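Local coordinates for protein beta-ketoacyl synthase (Burkholderia phymatum, PDB 4EWG) that probably acts as a 3-oxoacyl-[acyl-carrier-protein] synthase of the thiolase-like superfamily, condensing acyl units in fatty acid synthesis, at residues 120-125 and 132-137; 75-80 and 113-118; 294-299 and 322-327. One frame throughout, in Å; residues are numbered along the deposited sequence.

Interactions 1 and 2 lie in the N-terminal ketoacyl-synthase region and share helix 116-128: residues 113-118 contain its start, which meets the start of helix 76-92, and 120-125 continue it for about a turn and a half, packing against the loop that follows the helix. Their centres are about 14 Å apart. Interaction 3 belongs to the C-terminal half, across the chain's centre; its centre is about 39 Å from that of interaction 2 and 51 Å from that of interaction 1. None lies at His249, a calcium ligand seen in this protein though not occupied in this chain. Interaction 1 borders the second subunit, interaction 2 is buried and barely reaches it, and no other chain touches interaction 3.

Interaction 1: 120-125 and 132-137; sequences RAFGTM and TDVTSN
Arg120, which reaches Asp133 with its guanidinium, has its own carbonyl gripped by two donors: Thr124 N at 3.0 Å and Thr124 OG1 at 2.9 Å approach Arg120 O from opposite faces of the carbonyl plane. The arginine CG stands anti to the backbone N (chi1 -172°), and a bend at chi3 then places NE where the guanidinium can come round to Asp133. Arg120 NH1 donates 3.1 Å to Asp133 OD2 in a salt bridge that is not straight (N-H...O 144°). It uses the anti lone pair of OD2, with guanidinium and carboxylate planes 73° apart. Next to this bridge Ala121 points CB at the loop and meets Asp133 O at 3.5 Å. Val134 divides its two methyls: CG2 lies 3.7 Å from Ala121 O and packs 4.0 Å from Ala121 CB, while CG1 sits obliquely 3.7 Å from CE1 of the Phe122 ring. The loop after helix 116-128 thus returns against that helix, a loop packed on its own helix at the border of the subunit interface; Phe122 continues onto Ser138 and Met142 of helix 138-142 and onto Pro201 of the second subunit, and Phe46 of the second subunit packs on Met125.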
ATOM      1  N   ARG A 120      20.197   2.721   2.680  1.00 18.99           N
ATOM      2  CA  ARG A 120      21.547   3.041   3.169  1.00 20.53           C
ATOM      3  C   ARG A 120      21.775   4.553   3.265  1.00 19.91           C
ATOM      4  O   ARG A 120      22.316   5.051   4.256  1.00 19.68           O
ATOM      5  CB  ARG A 120      22.632   2.405   2.271  1.00 22.00           C
ATOM      6  CG  ARG A 120      24.068   2.530   2.828  1.00 24.53           C
ATOM      7  CD  ARG A 120      25.204   2.103   1.880  1.00 26.41           C
ATOM      8  NE  ARG A 120      24.806   2.433   0.536  1.00 28.31           N
ATOM      9  CZ  ARG A 120      24.868   3.653  -0.002  1.00 30.17           C
ATOM     10  NH1 ARG A 120      25.408   4.679   0.672  1.00 30.76           N
ATOM     11  NH2 ARG A 120      24.376   3.842  -1.243  1.00 31.61           N
ATOM     12  N   ALA A 121      21.377   5.271   2.216  1.00 18.81           N
ATOM     13  CA  ALA A 121      21.647   6.709   2.122  1.00 18.50           C
ATOM     14  C   ALA A 121      20.860   7.470   3.180  1.00 17.71           C
ATOM     15  O   ALA A 121      21.409   8.267   3.920  1.00 18.03           O
ATOM     16  CB  ALA A 121      21.314   7.230   0.726  1.00 17.51           C
ATOM     17  N   PHE A 122      19.565   7.229   3.253  1.00 17.04           N
ATOM     18  CA  PHE A 122      18.734   7.932   4.249  1.00 16.79           C
ATOM     19  C   PHE A 122      19.056   7.500   5.699  1.00 16.97           C
ATOM     20  O   PHE A 122      19.078   8.343   6.619  1.00 17.47           O
ATOM     21  CB  PHE A 122      17.248   7.734   3.956  1.00 16.25           C
ATOM     22  CG  PHE A 122      16.723   8.581   2.815  1.00 16.20           C
ATOM     23  CD1 PHE A 122      16.835   9.964   2.840  1.00 16.80           C
ATOM     24  CD2 PHE A 122      16.069   7.998   1.747  1.00 16.27           C
ATOM     25  CE1 PHE A 122      16.302  10.744   1.796  1.00 16.94           C
ATOM     26  CE2 PHE A 122      15.557   8.757   0.698  1.00 16.15           C
ATOM     27  CZ  PHE A 122      15.664  10.137   0.727  1.00 16.33           C
ATOM     28  N   GLY A 123      19.306   6.209   5.893  1.00 16.62           N
ATOM     29  CA  GLY A 123      19.656   5.684   7.210  1.00 17.17           C
ATOM     30  C   GLY A 123      20.926   6.312   7.727  1.00 17.97           C
ATOM     31  O   GLY A 123      21.019   6.665   8.891  1.00 18.66           O
ATOM     32  N   THR A 124      21.903   6.478   6.846  1.00 18.28           N
ATOM     33  CA  THR A 124      23.136   7.111   7.212  1.00 19.31           C
ATOM     34  C   THR A 124      22.944   8.626   7.479  1.00 19.41           C
ATOM     35  O   THR A 124      23.623   9.209   8.334  1.00 20.51           O
ATOM     36  CB  THR A 124      24.200   6.837   6.144  1.00 19.84           C
ATOM     37  OG1 THR A 124      24.450   5.428   6.111  1.00 20.33           O
ATOM     38  CG2 THR A 124      25.494   7.550   6.463  1.00 20.29           C
ATOM     39  N   MET A 125      22.050   9.264   6.736  1.00 18.68           N
ATOM     40  CA  MET A 125      21.722  10.650   6.997  1.00 18.83           C
ATOM     41  C   MET A 125      21.256  10.775   8.455  1.00 19.12           C
ATOM     42  O   MET A 125      21.669  11.679   9.153  1.00 20.09           O
ATOM     43  CB  MET A 125      20.673  11.156   5.976  1.00 18.19           C
ATOM     44  CG  MET A 125      20.140  12.571   6.221  1.00 17.97           C
ATOM     45  SD  MET A 125      18.865  13.063   5.060  1.00 17.32           S
ATOM     46  CE  MET A 125      18.293  14.566   5.810  1.00 17.17           C
ATOM     47  N   THR A 132      25.754  12.636   1.493  1.00 27.77           N
ATOM     48  CA  THR A 132      26.585  12.438   0.305  1.00 27.76           C
ATOM     49  C   THR A 132      25.820  11.720  -0.770  1.00 26.96           C
ATOM     50  O   THR A 132      25.810  12.159  -1.906  1.00 28.01           O
ATOM     51  CB  THR A 132      27.872  11.640   0.625  1.00 28.60           C
ATOM     52  OG1 THR A 132      28.524  12.220   1.766  1.00 29.61           O
ATOM     53  CG2 THR A 132      28.827  11.623  -0.610  1.00 29.33           C
ATOM     54  N   ASP A 133      25.170  10.620  -0.421  1.00 26.15           N
ATOM     55  CA  ASP A 133      24.495   9.809  -1.416  1.00 25.79           C
ATOM     56  C   ASP A 133      23.001   9.964  -1.415  1.00 24.41           C
ATOM     57  O   ASP A 133      22.280   9.154  -2.002  1.00 23.93           O
ATOM     58  CB  ASP A 133      24.832   8.341  -1.181  1.00 27.46           C
ATOM     59  CG  ASP A 133      26.315   8.062  -1.302  1.00 28.57           C
ATOM     60  OD1 ASP A 133      27.024   8.843  -1.934  1.00 30.00           O
ATOM     61  OD2 ASP A 133      26.761   7.035  -0.777  1.00 31.56           O
ATOM     62  N   VAL A 134      22.493  10.979  -0.739  1.00 23.35           N
ATOM     63  CA  VAL A 134      21.056  11.233  -0.816  1.00 21.57           C
ATOM     64  C   VAL A 134      20.875  12.072  -2.048  1.00 20.96           C
ATOM     65  O   VAL A 134      21.454  13.141  -2.130  1.00 21.51           O
ATOM     66  CB  VAL A 134      20.556  11.969   0.450  1.00 20.89           C
ATOM     67  CG1 VAL A 134      19.146  12.515   0.245  1.00 20.04           C
ATOM     68  CG2 VAL A 134      20.678  11.045   1.656  1.00 20.06           C
ATOM     69  N   THR A 135      20.095  11.590  -3.017  1.00 20.69           N
ATOM     70  CA  THR A 135      19.772  12.385  -4.231  1.00 20.53           C
ATOM     71  C   THR A 135      18.287  12.598  -4.395  1.00 19.87           C
ATOM     72  O   THR A 135      17.469  12.085  -3.627  1.00 19.46           O
ATOM     73  CB  THR A 135      20.290  11.722  -5.521  1.00 20.69           C
ATOM     74  OG1 THR A 135      19.383  10.686  -5.940  1.00 20.15           O
ATOM     75  CG2 THR A 135      21.718  11.181  -5.323  1.00 21.34           C
ATOM     76  N   SER A 136      17.935  13.326  -5.438  1.00 20.01           N
ATOM     77  CA  SER A 136      16.536  13.583  -5.773  1.00 19.57           C
ATOM     78  C   SER A 136      15.788  12.348  -6.234  1.00 19.01           C
ATOM     79  O   SER A 136      14.600  12.389  -6.358  1.00 18.77           O
ATOM     80  CB  SER A 136      16.438  14.666  -6.834  1.00 19.72           C
ATOM     81  OG  SER A 136      17.000  14.211  -8.054  1.00 20.63           O
ATOM     82  N   ASN A 137      16.510  11.256  -6.479  1.00 19.84           N
ATOM     83  CA  ASN A 137      15.939   9.974  -6.901  1.00 19.62           C
ATOM     84  C   ASN A 137      15.862   8.941  -5.778  1.00 18.01           C
ATOM     85  O   ASN A 137      15.329   7.854  -5.980  1.00 17.53           O
ATOM     86  CB  ASN A 137      16.775   9.381  -8.054  1.00 20.87           C
ATOM     87  CG  ASN A 137      16.539  10.088  -9.351  1.00 22.09           C
ATOM     88  OD1 ASN A 137      15.412  10.306  -9.720  1.00 23.96           O
ATOM     89  ND2 ASN A 137      17.593  10.420 -10.062  1.00 23.51           N
TER

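Interaction 2: 75-80 and 113-118; sequences GRVSMY and SGSVEP
Ser115 lays its hydroxyl against Gly75, the two N-cap residues of helices 116-128 and 76-92. With OG anti to the carbonyl carbon and beside the backbone N (chi1 -72°), Ser115 OG comes within 3.2 Å of Gly75 CA, where the glycine presents only hydrogens. Val77 supplies the apolar part: its CG1 occupies the crowded position between backbone N and carbonyl carbon (chi1 65°) and meets Ser115 OG at 3.6 Å, while the carbonyl O of Ser113 is a looser neighbour of the same methyl. No direct hydrogen bond joins the segments; two waters do. Water 1 accepts from Gly75 N, donates 3.0 Å to Ser115 OG and also bonds Ser78 OG at 2.9 Å. Water 2 accepts 2.8 Å from Arg76 N and donates 3.0 Å to Glu117 OE1. The side chain of Arg76 turns elsewhere: its NE bonds Tyr80 OH at 2.7 Å, though with a bent N-H...O angle of 131°, and the same hydroxyl bonds Glu237. The side chain of Ser115 makes no capping bond of its own; Glu197 spans both helix starts, OE1 bonding Ser115 OG and Val77 N, and OE2 bonding Val116 N. Two helix N-termini converging on one carboxylate would be expected to stabilise its negative charge, and the waters supply acceptors for the N-H groups of Gly75 and Arg76 in this buried junction.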
ATOM      1  N   GLY A  75      15.483   0.871  -8.301  1.00 17.45           N
ATOM      2  CA  GLY A  75      16.454  -0.067  -7.734  1.00 17.40           C
ATOM      3  C   GLY A  75      16.067  -1.437  -8.218  1.00 17.35           C
ATOM      4  O   GLY A  75      15.176  -1.543  -9.062  1.00 17.05           O
ATOM      5  N   ARG A  76      16.683  -2.483  -7.676  1.00 17.37           N
ATOM      6  CA  ARG A  76      16.506  -3.822  -8.224  1.00 18.24           C
ATOM      7  C   ARG A  76      15.060  -4.295  -8.180  1.00 17.10           C
ATOM      8  O   ARG A  76      14.550  -4.854  -9.154  1.00 17.16           O
ATOM      9  CB  ARG A  76      17.384  -4.864  -7.508  1.00 19.84           C
ATOM     10  CG  ARG A  76      18.822  -4.890  -7.972  1.00 22.20           C
ATOM     11  CD  ARG A  76      19.684  -5.919  -7.246  1.00 23.98           C
ATOM     12  NE  ARG A  76      19.573  -7.305  -7.798  1.00 26.32           N
ATOM     13  CZ  ARG A  76      20.105  -7.730  -8.973  1.00 27.32           C
ATOM     14  NH1 ARG A  76      20.766  -6.878  -9.786  1.00 27.40           N
ATOM     15  NH2 ARG A  76      19.947  -9.010  -9.352  1.00 26.90           N
ATOM     16  N   VAL A  77      14.405  -4.096  -7.047  1.00 15.56           N
ATOM     17  CA  VAL A  77      13.052  -4.627  -6.860  1.00 14.55           C
ATOM     18  C   VAL A  77      12.097  -4.050  -7.909  1.00 14.49           C
ATOM     19  O   VAL A  77      11.237  -4.754  -8.431  1.00 14.79           O
ATOM     20  CB  VAL A  77      12.533  -4.377  -5.419  1.00 13.62           C
ATOM     21  CG1 VAL A  77      12.375  -2.885  -5.142  1.00 12.87           C
ATOM     22  CG2 VAL A  77      11.204  -5.107  -5.177  1.00 12.98           C
ATOM     23  N   SER A  78      12.255  -2.776  -8.203  1.00 14.68           N
ATOM     24  CA  SER A  78      11.445  -2.127  -9.212  1.00 15.28           C
ATOM     25  C   SER A  78      11.860  -2.618 -10.599  1.00 15.68           C
ATOM     26  O   SER A  78      11.021  -2.827 -11.443  1.00 15.68           O
ATOM     27  CB  SER A  78      11.544  -0.595  -9.109  1.00 15.22           C
ATOM     28  OG  SER A  78      10.762  -0.130  -8.013  1.00 15.00           O
ATOM     29  N   MET A  79      13.155  -2.861 -10.810  1.00 16.71           N
ATOM     30  CA  MET A  79      13.596  -3.491 -12.076  1.00 17.50           C
ATOM     31  C   MET A  79      13.013  -4.886 -12.267  1.00 16.46           C
ATOM     32  O   MET A  79      12.552  -5.226 -13.369  1.00 16.38           O
ATOM     33  CB  MET A  79      15.103  -3.529 -12.187  1.00 19.75           C
ATOM     34  CG  MET A  79      15.718  -2.160 -12.330  1.00 21.35           C
ATOM     35  SD  MET A  79      17.424  -2.205 -12.868  1.00 27.43           S
ATOM     36  CE  MET A  79      18.250  -2.980 -11.464  1.00 24.33           C
ATOM     37  N   TYR A  80      12.983  -5.685 -11.203  1.00 15.53           N
ATOM     38  CA  TYR A  80      12.329  -7.011 -11.280  1.00 14.94           C
ATOM     39  C   TYR A  80      10.847  -6.842 -11.646  1.00 13.89           C
ATOM     40  O   TYR A  80      10.330  -7.522 -12.515  1.00 13.54           O
ATOM     41  CB  TYR A  80      12.395  -7.741  -9.962  1.00 14.85           C
ATOM     42  CG  TYR A  80      13.780  -8.069  -9.401  1.00 15.29           C
ATOM     43  CD1 TYR A  80      14.953  -7.900 -10.128  1.00 15.71           C
ATOM     44  CD2 TYR A  80      13.888  -8.568  -8.108  1.00 15.35           C
ATOM     45  CE1 TYR A  80      16.191  -8.231  -9.586  1.00 15.98           C
ATOM     46  CE2 TYR A  80      15.117  -8.892  -7.562  1.00 15.70           C
ATOM     47  CZ  TYR A  80      16.257  -8.732  -8.304  1.00 16.26           C
ATOM     48  OH  TYR A  80      17.479  -9.083  -7.707  1.00 17.36           O
ATOM     49  N   SER A 113       9.703  -3.975   1.041  1.00 13.48           N
ATOM     50  CA  SER A 113      10.660  -2.924   1.216  1.00 13.86           C
ATOM     51  C   SER A 113      11.059  -2.286  -0.130  1.00 13.98           C
ATOM     52  O   SER A 113      10.897  -2.882  -1.189  1.00 13.72           O
ATOM     53  CB  SER A 113      11.887  -3.553   1.904  1.00 14.50           C
ATOM     54  OG  SER A 113      12.983  -2.703   1.894  1.00 14.95           O
ATOM     55  N   GLY A 114      11.600  -1.069  -0.050  1.00 14.23           N
ATOM     56  CA  GLY A 114      12.215  -0.410  -1.153  1.00 14.13           C
ATOM     57  C   GLY A 114      13.609  -0.946  -1.399  1.00 15.09           C
ATOM     58  O   GLY A 114      13.940  -2.067  -0.980  1.00 16.44           O
ATOM     59  N   SER A 115      14.439  -0.166  -2.078  1.00 14.75           N
ATOM     60  CA  SER A 115      15.753  -0.667  -2.518  1.00 15.28           C
ATOM     61  C   SER A 115      16.878  -0.334  -1.529  1.00 15.60           C
ATOM     62  O   SER A 115      16.786   0.619  -0.786  1.00 14.80           O
ATOM     63  CB  SER A 115      16.084  -0.119  -3.912  1.00 14.92           C
ATOM     64  OG  SER A 115      15.263  -0.765  -4.892  1.00 14.38           O
ATOM     65  N   VAL A 116      17.948  -1.118  -1.582  1.00 16.39           N
ATOM     66  CA  VAL A 116      19.009  -1.020  -0.585  1.00 16.95           C
ATOM     67  C   VAL A 116      19.724   0.306  -0.598  1.00 17.88           C
ATOM     68  O   VAL A 116      19.979   0.866   0.457  1.00 17.85           O
ATOM     69  CB  VAL A 116      20.073  -2.171  -0.675  1.00 17.33           C
ATOM     70  CG1 VAL A 116      19.420  -3.499  -0.325  1.00 16.77           C
ATOM     71  CG2 VAL A 116      20.791  -2.230  -2.028  1.00 17.33           C
ATOM     72  N   GLU A 117      20.025   0.827  -1.785  1.00 19.13           N
ATOM     73  CA  GLU A 117      20.856   2.024  -1.889  1.00 20.15           C
ATOM     74  C   GLU A 117      20.289   3.198  -1.084  1.00 19.38           C
ATOM     75  O   GLU A 117      20.983   3.756  -0.255  1.00 20.03           O
ATOM     76  CB  GLU A 117      21.078   2.429  -3.355  1.00 21.69           C
ATOM     77  CG  GLU A 117      21.938   1.447  -4.135  1.00 23.63           C
ATOM     78  CD  GLU A 117      21.215   0.167  -4.585  1.00 24.67           C
ATOM     79  OE1 GLU A 117      19.939   0.073  -4.486  1.00 24.21           O
ATOM     80  OE2 GLU A 117      21.943  -0.750  -5.073  1.00 25.92           O
ATOM     81  N   PRO A 118      19.022   3.585  -1.342  1.00 18.49           N
ATOM     82  CA  PRO A 118      18.483   4.744  -0.636  1.00 17.97           C
ATOM     83  C   PRO A 118      18.187   4.480   0.840  1.00 17.76           C
ATOM     84  O   PRO A 118      18.310   5.408   1.656  1.00 17.67           O
ATOM     85  CB  PRO A 118      17.199   5.059  -1.402  1.00 17.37           C
ATOM     86  CG  PRO A 118      16.803   3.741  -1.988  1.00 17.44           C
ATOM     87  CD  PRO A 118      18.095   3.103  -2.385  1.00 17.77           C
TER
HETATM   88  O   HOH W   1      13.164   0.632  -6.508  1.00 13.65           O
HETATM   89  O   HOH W   2      18.423  -2.262  -5.533  1.00 21.75           O

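Interaction 3: 294-299 and 322-327; sequences LDANAI and RTFGER
Phe324 and Ala296 meet where helix 310-324 ends, the phenyl ring coming up beside the 3-10 turn. The ring presents its CD1-CE1 edge to the turn: Ala296 O lies near the ring plane, 3.5 Å from Phe324 CE1, and Ala296 CB touches Phe324 CD1 at 3.7 Å. That CB also rests on the helix backbone, 3.4 Å from Thr323 O. One face of the ring carries Thr323 CG2 over its centre. Ile299 closes in obliquely, its CG1 packing 3.7 Å from Phe324 CE1. The segments bracket a beta-alpha-beta crossover, in which strand 299-303, helix 310-324 and strand 329-331 follow one another and the two strands lie side by side and parallel in the large mixed sheet; residues 294-299 lead into the first strand and 322-327 run from the helix toward the second. Gly325, with positive phi, turns the chain off the helix end. Arg327 then sends its side chain back across the turn, CG in the position between backbone N and carbonyl carbon (chi1 61°) and the chain bent at chi2. Its guanidinium grips a single atom with two nitrogens: NH1 donates 2.9 Å to Ile299 O, nearly in line with the carbonyl (C=O...N 162°), and NH2 gives a more bent bond of 3.2 Å to that same Ile299 O. Because Ile299 O lies within a few degrees of the guanidinium plane, this forked grip fixes the flat group edge-on to the carbonyl. Met393 of strand 391-398 packs on both Ile299 and Phe324.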
ATOM      1  N   LEU A 294     -18.900 -21.142  -4.050  1.00 24.81           N
ATOM      2  CA  LEU A 294     -18.466 -22.540  -4.159  1.00 25.29           C
ATOM      3  C   LEU A 294     -18.426 -23.185  -2.801  1.00 26.16           C
ATOM      4  O   LEU A 294     -18.173 -22.525  -1.798  1.00 25.83           O
ATOM      5  CB  LEU A 294     -17.053 -22.622  -4.729  1.00 24.38           C
ATOM      6  CG  LEU A 294     -16.842 -22.252  -6.188  1.00 24.18           C
ATOM      7  CD1 LEU A 294     -15.366 -22.173  -6.551  1.00 22.22           C
ATOM      8  CD2 LEU A 294     -17.609 -23.293  -7.023  1.00 24.52           C
ATOM      9  N   ASP A 295     -18.679 -24.486  -2.776  1.00 27.60           N
ATOM     10  CA  ASP A 295     -18.445 -25.291  -1.592  1.00 28.11           C
ATOM     11  C   ASP A 295     -16.995 -25.733  -1.585  1.00 26.49           C
ATOM     12  O   ASP A 295     -16.333 -25.836  -2.642  1.00 26.24           O
ATOM     13  CB  ASP A 295     -19.373 -26.508  -1.541  1.00 31.20           C
ATOM     14  CG  ASP A 295     -20.826 -26.123  -1.314  1.00 33.99           C
ATOM     15  OD1 ASP A 295     -21.119 -25.456  -0.288  1.00 37.11           O
ATOM     16  OD2 ASP A 295     -21.683 -26.506  -2.137  1.00 36.78           O
ATOM     17  N   ALA A 296     -16.494 -25.976  -0.393  1.00 25.56           N
ATOM     18  CA  ALA A 296     -15.152 -26.466  -0.205  1.00 25.36           C
ATOM     19  C   ALA A 296     -14.833 -27.612  -1.161  1.00 25.91           C
ATOM     20  O   ALA A 296     -13.706 -27.720  -1.676  1.00 24.10           O
ATOM     21  CB  ALA A 296     -14.985 -26.920   1.246  1.00 24.97           C
ATOM     22  N   ASN A 297     -15.842 -28.452  -1.399  1.00 27.53           N
ATOM     23  CA  ASN A 297     -15.710 -29.627  -2.259  1.00 28.96           C
ATOM     24  C   ASN A 297     -15.205 -29.336  -3.658  1.00 27.45           C
ATOM     25  O   ASN A 297     -14.590 -30.200  -4.271  1.00 27.02           O
ATOM     26  CB  ASN A 297     -17.077 -30.325  -2.411  1.00 31.53           C
ATOM     27  CG  ASN A 297     -17.673 -30.710  -1.102  1.00 33.77           C
ATOM     28  OD1 ASN A 297     -16.981 -30.722  -0.067  1.00 36.30           O
ATOM     29  ND2 ASN A 297     -18.970 -31.033  -1.115  1.00 35.53           N
ATOM     30  N   ALA A 298     -15.474 -28.134  -4.155  1.00 26.42           N
ATOM     31  CA  ALA A 298     -15.086 -27.765  -5.516  1.00 26.21           C
ATOM     32  C   ALA A 298     -13.578 -27.631  -5.708  1.00 25.53           C
ATOM     33  O   ALA A 298     -13.099 -27.689  -6.826  1.00 25.77           O
ATOM     34  CB  ALA A 298     -15.760 -26.480  -5.937  1.00 25.62           C
ATOM     35  N   ILE A 299     -12.824 -27.453  -4.632  1.00 25.42           N
ATOM     36  CA  ILE A 299     -11.386 -27.136  -4.759  1.00 24.11           C
ATOM     37  C   ILE A 299     -10.588 -28.422  -4.884  1.00 24.44           C
ATOM     38  O   ILE A 299     -10.593 -29.255  -3.973  1.00 25.64           O
ATOM     39  CB  ILE A 299     -10.900 -26.297  -3.539  1.00 23.62           C
ATOM     40  CG1 ILE A 299     -11.780 -25.046  -3.388  1.00 23.13           C
ATOM     41  CG2 ILE A 299      -9.427 -25.880  -3.674  1.00 22.27           C
ATOM     42  CD1 ILE A 299     -11.739 -24.153  -4.634  1.00 22.36           C
ATOM     43  N   ARG A 322      -9.306 -27.770   8.507  1.00 23.22           N
ATOM     44  CA  ARG A 322     -10.578 -27.251   9.009  1.00 23.45           C
ATOM     45  C   ARG A 322     -11.503 -26.886   7.847  1.00 22.80           C
ATOM     46  O   ARG A 322     -12.683 -27.134   7.909  1.00 23.62           O
ATOM     47  CB  ARG A 322     -10.337 -26.014   9.896  1.00 23.42           C
ATOM     48  N   THR A 323     -10.970 -26.287   6.789  1.00 21.97           N
ATOM     49  CA  THR A 323     -11.804 -25.870   5.647  1.00 21.65           C
ATOM     50  C   THR A 323     -12.154 -27.034   4.708  1.00 22.48           C
ATOM     51  O   THR A 323     -13.275 -27.133   4.206  1.00 22.85           O
ATOM     52  CB  THR A 323     -11.115 -24.788   4.823  1.00 20.91           C
ATOM     53  OG1 THR A 323     -10.733 -23.700   5.674  1.00 20.38           O
ATOM     54  CG2 THR A 323     -12.065 -24.270   3.685  1.00 20.38           C
ATOM     55  N   PHE A 324     -11.199 -27.923   4.463  1.00 22.60           N
ATOM     56  CA  PHE A 324     -11.372 -28.912   3.411  1.00 22.91           C
ATOM     57  C   PHE A 324     -11.423 -30.375   3.852  1.00 23.92           C
ATOM     58  O   PHE A 324     -11.891 -31.190   3.104  1.00 24.35           O
ATOM     59  CB  PHE A 324     -10.265 -28.745   2.411  1.00 22.22           C
ATOM     60  CG  PHE A 324     -10.288 -27.445   1.716  1.00 21.09           C
ATOM     61  CD1 PHE A 324     -11.299 -27.154   0.823  1.00 21.16           C
ATOM     62  CD2 PHE A 324      -9.286 -26.497   1.952  1.00 20.30           C
ATOM     63  CE1 PHE A 324     -11.338 -25.939   0.173  1.00 20.54           C
ATOM     64  CE2 PHE A 324      -9.303 -25.282   1.286  1.00 19.52           C
ATOM     65  CZ  PHE A 324     -10.328 -24.997   0.396  1.00 19.68           C
ATOM     66  N   GLY A 325     -10.976 -30.690   5.066  1.00 24.85           N
ATOM     67  CA  GLY A 325     -10.829 -32.099   5.501  1.00 25.96           C
ATOM     68  C   GLY A 325      -9.479 -32.653   5.091  1.00 26.42           C
ATOM     69  O   GLY A 325      -8.666 -31.957   4.430  1.00 26.34           O
ATOM     70  N   GLU A 326      -9.223 -33.900   5.449  1.00 27.98           N
ATOM     71  CA  GLU A 326      -7.891 -34.514   5.206  1.00 28.49           C
ATOM     72  C   GLU A 326      -7.573 -34.783   3.753  1.00 28.31           C
ATOM     73  O   GLU A 326      -6.432 -35.034   3.433  1.00 29.80           O
ATOM     74  CB  GLU A 326      -7.733 -35.840   5.978  1.00 29.58           C
ATOM     75  N   ARG A 327      -8.566 -34.739   2.879  1.00 28.44           N
ATOM     76  CA  ARG A 327      -8.381 -35.203   1.502  1.00 28.83           C
ATOM     77  C   ARG A 327      -7.643 -34.221   0.610  1.00 26.95           C
ATOM     78  O   ARG A 327      -7.274 -34.560  -0.510  1.00 26.57           O
ATOM     79  CB  ARG A 327      -9.746 -35.595   0.859  1.00 30.73           C
ATOM     80  CG  ARG A 327     -10.803 -34.473   0.740  1.00 31.74           C
ATOM     81  CD  ARG A 327     -10.853 -33.840  -0.653  1.00 32.02           C
ATOM     82  NE  ARG A 327     -11.569 -32.558  -0.667  1.00 31.40           N
ATOM     83  CZ  ARG A 327     -11.406 -31.599  -1.579  1.00 30.35           C
ATOM     84  NH1 ARG A 327     -10.543 -31.744  -2.579  1.00 30.00           N
ATOM     85  NH2 ARG A 327     -12.108 -30.474  -1.478  1.00 30.05           N
TER